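Local coordinates for CELL WALL surface anchor family protein (Streptococcus pneumoniae, PDB 2X9Z) that forms the repeating backbone subunit of the pneumococcal pilus, a surface fibre probably concerned with adhesion to host cells, at residues 75-78 against 79-83; 95-98 against 99-102. The protein carries 1 engineered substitution. All coordinates share one frame; numbering follows the deposited sequence.

In the fold
Contact 1 (75-78 against 79-83) and contact 2 (95-98 against 99-102) lie side by side in the same Cna-B-like region of this pilin, their centres about 8 Å apart and each about 21 Å from the centre of the chain. Contact 1 is the turn that leads from strand 75-76 into strand 82-87. Contact 2 is the start of helix 97-103, entered from strand 90-95, which pairs with 82-87. Two polar links join them: a salt bridge from Asp-81 OD2 to Lys-102 NZ at 2.7 Å, and a probable hydrogen bond between Gly-80 O and Thr-96 OG1, also at 2.7 Å. Asp-81 OD1 also packs on Ala-98 CB at 3.5 Å.

Contact 1: 75-78 against 79-83; sequences VALE and AGDYA
Glu-78 and Asp-81 hold the turn closed with two hydrogen bonds. Asp-81 N donates to Glu-78 O at 2.9 Å with an N-H...O angle of 158°. In return, Glu-78 N donates a hydrogen bond to Asp-81 OD2, also at 2.9 Å. That bond reaches OD2 from above the carboxylate plane. Asp-81 CG stands beside its own backbone N and anti to the carbonyl carbon (chi1 -68°), which turns the carboxylate back over the Glu-78 amide. OD2 has a second grip, the salt bridge to Lys-102 of helix 97-103, and this would help to keep Asp-81 ionised.

The tight part of the contact is built round Leu-77. Its CD2 lies 3.6 Å from Asp-81 OD2, and its CB 3.8 Å from Tyr-82 CD1. Leu-77 CB and Glu-78 O both meet the Tyr-82 ring obliquely, Glu-78 O at 3.6 Å from Tyr-82 CE1. Leu-77 also packs on Val-70, Val-72 and Leu-95. After Glu-78 the chain makes a short 3-10 segment, 79-81, which carries it from edge strand 75-76 of one sheet to edge strand 82-87 of another. The turn therefore joins the edges of two sheets in the Cna-B-like region of this pilin.

The outer side is looser. Ala-79 CB is directed away from 75-78, and the Glu-78 side chain, bent at chi2, sends its carboxylate away from the contact. It is turned almost at right angles to that of Asp-81, 86° between the planes. A water donates to Leu-77 O at 2.7 Å and is also hydrogen-bonded to Tyr-82 OH, linking the turn to the ring.

Contact 2: 95-98 against 99-102; sequences LTDA and GLAK
Leu-100 N donates to Thr-96 O at 2.8 Å, and Ala-101 N to Asp-97 O at 3.0 Å, as the chain passes from strand 90-95 into helix 97-103. The first of these bonds runs nearly along the C=O axis and is fairly straight, with an N-H...O angle of 163°. The second is more bent, with an N-H...O angle of 144°.

The Thr-96 side chain adds a third link. Its OG1 accepts from Gly-99 N at 3.3 Å, a long but fairly straight bond. The hydroxyl sits between the backbone N and the carbonyl carbon (chi1 62°), which brings it to the Gly-99 amide. OG1 is also probably hydrogen-bonded to Gly-80 O, so this one hydroxyl ties the helix start to the neighbouring turn.

On the buried side, Leu-100 lies against Leu-95, its CG 4.0 Å from Leu-95 CB. The same CG comes within 3.3 Å of Thr-96 O, so the leucine partly covers a carbonyl already bonded to its own amide. The CD1 branch of Leu-95 reaches along the helix to 3.9 Å from Gly-99 O. Both leucines also pack on Ala-51 of strand 50-57.

The exposed side carries Asp-97, Ala-98 and Ala-101. Lys-102 CG passes 3.9 Å from Ala-98 O, and the extended chain then runs off the helix to bring NZ to Asp-81.

Taken as a motif, this is a helix N-terminus with threonine as the N-cap, placed directly after an inner sheet strand in the Cna-B-like region of this pilin.

Contact 1: 75-78 against 79-83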
loop_
_atom_site.group_PDB
_atom_site.type_symbol
_atom_site.label_atom_id
_atom_site.label_comp_id
_atom_site.label_asym_id
_atom_site.label_seq_id
_atom_site.Cartn_x
_atom_site.Cartn_y
_atom_site.Cartn_z
ATOM N N VAL A 75 -16.014 -7.662 15.395
ATOM C CA VAL A 75 -17.298 -8.046 14.813
ATOM C C VAL A 75 -17.169 -8.004 13.292
ATOM O O VAL A 75 -16.796 -6.976 12.727
ATOM C CB VAL A 75 -18.436 -7.108 15.269
ATOM C CG1 VAL A 75 -19.758 -7.524 14.634
ATOM C CG2 VAL A 75 -18.549 -7.095 16.793
ATOM N N ALA A 76 -17.443 -9.124 12.627
ATOM C CA ALA A 76 -17.339 -9.172 11.174
ATOM C C ALA A 76 -18.267 -8.147 10.530
ATOM O O ALA A 76 -19.427 -8.013 10.917
ATOM C CB ALA A 76 -17.665 -10.570 10.660
ATOM N N LEU A 77 -17.755 -7.414 9.549
ATOM C CA LEU A 77 -18.606 -6.500 8.802
ATOM C C LEU A 77 -19.628 -7.280 7.974
ATOM O O LEU A 77 -19.383 -8.418 7.572
ATOM C CB LEU A 77 -17.779 -5.585 7.895
ATOM C CG LEU A 77 -16.964 -4.476 8.572
ATOM C CD1 LEU A 77 -16.238 -3.637 7.526
ATOM C CD2 LEU A 77 -17.860 -3.593 9.433
ATOM N N GLU A 78 -20.780 -6.665 7.735
ATOM C CA GLU A 78 -21.755 -7.228 6.810
ATOM C C GLU A 78 -21.263 -6.956 5.381
ATOM O O GLU A 78 -20.508 -6.016 5.156
ATOM C CB GLU A 78 -23.139 -6.620 7.059
ATOM C CG GLU A 78 -23.616 -6.746 8.512
ATOM C CD GLU A 78 -24.109 -8.147 8.883
ATOM O OE1 GLU A 78 -24.271 -8.996 7.982
ATOM O OE2 GLU A 78 -24.343 -8.400 10.085
ATOM N N ALA A 79 -21.667 -7.787 4.425
ATOM C CA ALA A 79 -21.180 -7.661 3.048
ATOM C C ALA A 79 -21.308 -6.251 2.460
ATOM O O ALA A 79 -20.402 -5.769 1.766
ATOM C CB ALA A 79 -21.875 -8.665 2.147
ATOM N N GLY A 80 -22.428 -5.594 2.732
ATOM C CA GLY A 80 -22.677 -4.266 2.198
ATOM C C GLY A 80 -21.914 -3.151 2.896
ATOM O O GLY A 80 -22.031 -1.982 2.513
ATOM N N ASP A 81 -21.131 -3.500 3.915
ATOM C CA ASP A 81 -20.369 -2.511 4.677
ATOM C C ASP A 81 -19.038 -2.136 4.022
ATOM O O ASP A 81 -18.380 -1.183 4.445
ATOM C CB ASP A 81 -20.071 -3.032 6.083
ATOM C CG ASP A 81 -21.305 -3.157 6.944
ATOM O OD1 ASP A 81 -22.362 -2.589 6.588
ATOM O OD2 ASP A 81 -21.204 -3.822 7.992
ATOM N N TYR A 82 -18.616 -2.903 3.026
ATOM C CA TYR A 82 -17.327 -2.662 2.388
ATOM C C TYR A 82 -17.340 -3.160 0.951
ATOM O O TYR A 82 -18.191 -3.965 0.575
ATOM C CB TYR A 82 -16.186 -3.337 3.169
ATOM C CG TYR A 82 -16.259 -4.848 3.223
ATOM C CD1 TYR A 82 -17.080 -5.490 4.141
ATOM C CD2 TYR A 82 -15.481 -5.634 2.377
ATOM C CE1 TYR A 82 -17.143 -6.871 4.203
ATOM C CE2 TYR A 82 -15.540 -7.016 2.427
ATOM C CZ TYR A 82 -16.371 -7.631 3.345
ATOM O OH TYR A 82 -16.424 -9.002 3.403
ATOM N N ALA A 83 -16.392 -2.666 0.158
ATOM C CA ALA A 83 -16.199 -3.101 -1.212
ATOM C C ALA A 83 -14.767 -3.583 -1.339
ATOM O O ALA A 83 -13.825 -2.823 -1.104
ATOM C CB ALA A 83 -16.453 -1.958 -2.177
HETATM O O HOH W 1 -17.639 -9.929 6.172
#

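Contact 2: 95-98 against 99-102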
loop_
_atom_site.group_PDB
_atom_site.type_symbol
_atom_site.label_atom_id
_atom_site.label_comp_id
_atom_site.label_asym_id
_atom_site.label_seq_id
_atom_site.Cartn_x
_atom_site.Cartn_y
_atom_site.Cartn_z
ATOM N N LEU A 95 -14.453 1.062 2.854
ATOM C CA LEU A 95 -15.731 1.065 3.553
ATOM C C LEU A 95 -16.788 1.792 2.719
ATOM O O LEU A 95 -16.516 2.846 2.136
ATOM C CB LEU A 95 -15.608 1.717 4.931
ATOM C CG LEU A 95 -14.649 1.040 5.910
ATOM C CD1 LEU A 95 -14.804 1.649 7.294
ATOM C CD2 LEU A 95 -14.872 -0.472 5.963
ATOM N N THR A 96 -17.988 1.220 2.647
ATOM C CA THR A 96 -19.126 1.906 2.041
ATOM C C THR A 96 -19.703 2.872 3.069
ATOM O O THR A 96 -19.212 2.952 4.195
ATOM C CB THR A 96 -20.231 0.917 1.686
ATOM O OG1 THR A 96 -20.681 0.293 2.890
ATOM C CG2 THR A 96 -19.721 -0.148 0.722
ATOM N N ASP A 97 -20.756 3.598 2.706
ATOM C CA ASP A 97 -21.395 4.467 3.685
ATOM C C ASP A 97 -21.865 3.666 4.905
ATOM O O ASP A 97 -21.751 4.127 6.047
ATOM C CB ASP A 97 -22.558 5.233 3.056
ATOM C CG ASP A 97 -22.094 6.316 2.091
ATOM O OD1 ASP A 97 -20.879 6.618 2.059
ATOM O OD2 ASP A 97 -22.946 6.869 1.367
ATOM N N ALA A 98 -22.383 2.462 4.663
ATOM C CA ALA A 98 -22.843 1.595 5.749
ATOM C C ALA A 98 -21.685 1.214 6.681
ATOM O O ALA A 98 -21.844 1.176 7.900
ATOM C CB ALA A 98 -23.518 0.350 5.195
ATOM N N GLY A 99 -20.520 0.922 6.111
ATOM C CA GLY A 99 -19.349 0.615 6.915
ATOM C C GLY A 99 -18.795 1.839 7.624
ATOM O O GLY A 99 -18.367 1.763 8.775
ATOM N N LEU A 100 -18.793 2.976 6.938
ATOM C CA LEU A 100 -18.303 4.207 7.546
ATOM C C LEU A 100 -19.126 4.553 8.779
ATOM O O LEU A 100 -18.607 5.091 9.752
ATOM C CB LEU A 100 -18.345 5.355 6.543
ATOM C CG LEU A 100 -17.246 5.312 5.475
ATOM C CD1 LEU A 100 -17.544 6.287 4.352
ATOM C CD2 LEU A 100 -15.880 5.588 6.090
ATOM N N ALA A 101 -20.416 4.234 8.744
ATOM C CA ALA A 101 -21.289 4.536 9.877
ATOM C C ALA A 101 -20.848 3.810 11.146
ATOM O O ALA A 101 -21.142 4.257 12.253
ATOM C CB ALA A 101 -22.743 4.197 9.545
ATOM N N LYS A 102 -20.155 2.687 10.982
ATOM C CA LYS A 102 -19.715 1.888 12.120
ATOM C C LYS A 102 -18.380 2.350 12.715
ATOM O O LYS A 102 -18.029 1.948 13.823
ATOM C CB LYS A 102 -19.653 0.401 11.744
ATOM C CG LYS A 102 -21.028 -0.194 11.474
ATOM C CD LYS A 102 -20.964 -1.635 11.006
ATOM C CE LYS A 102 -22.372 -2.215 10.932
ATOM N NZ LYS A 102 -22.357 -3.624 10.455
#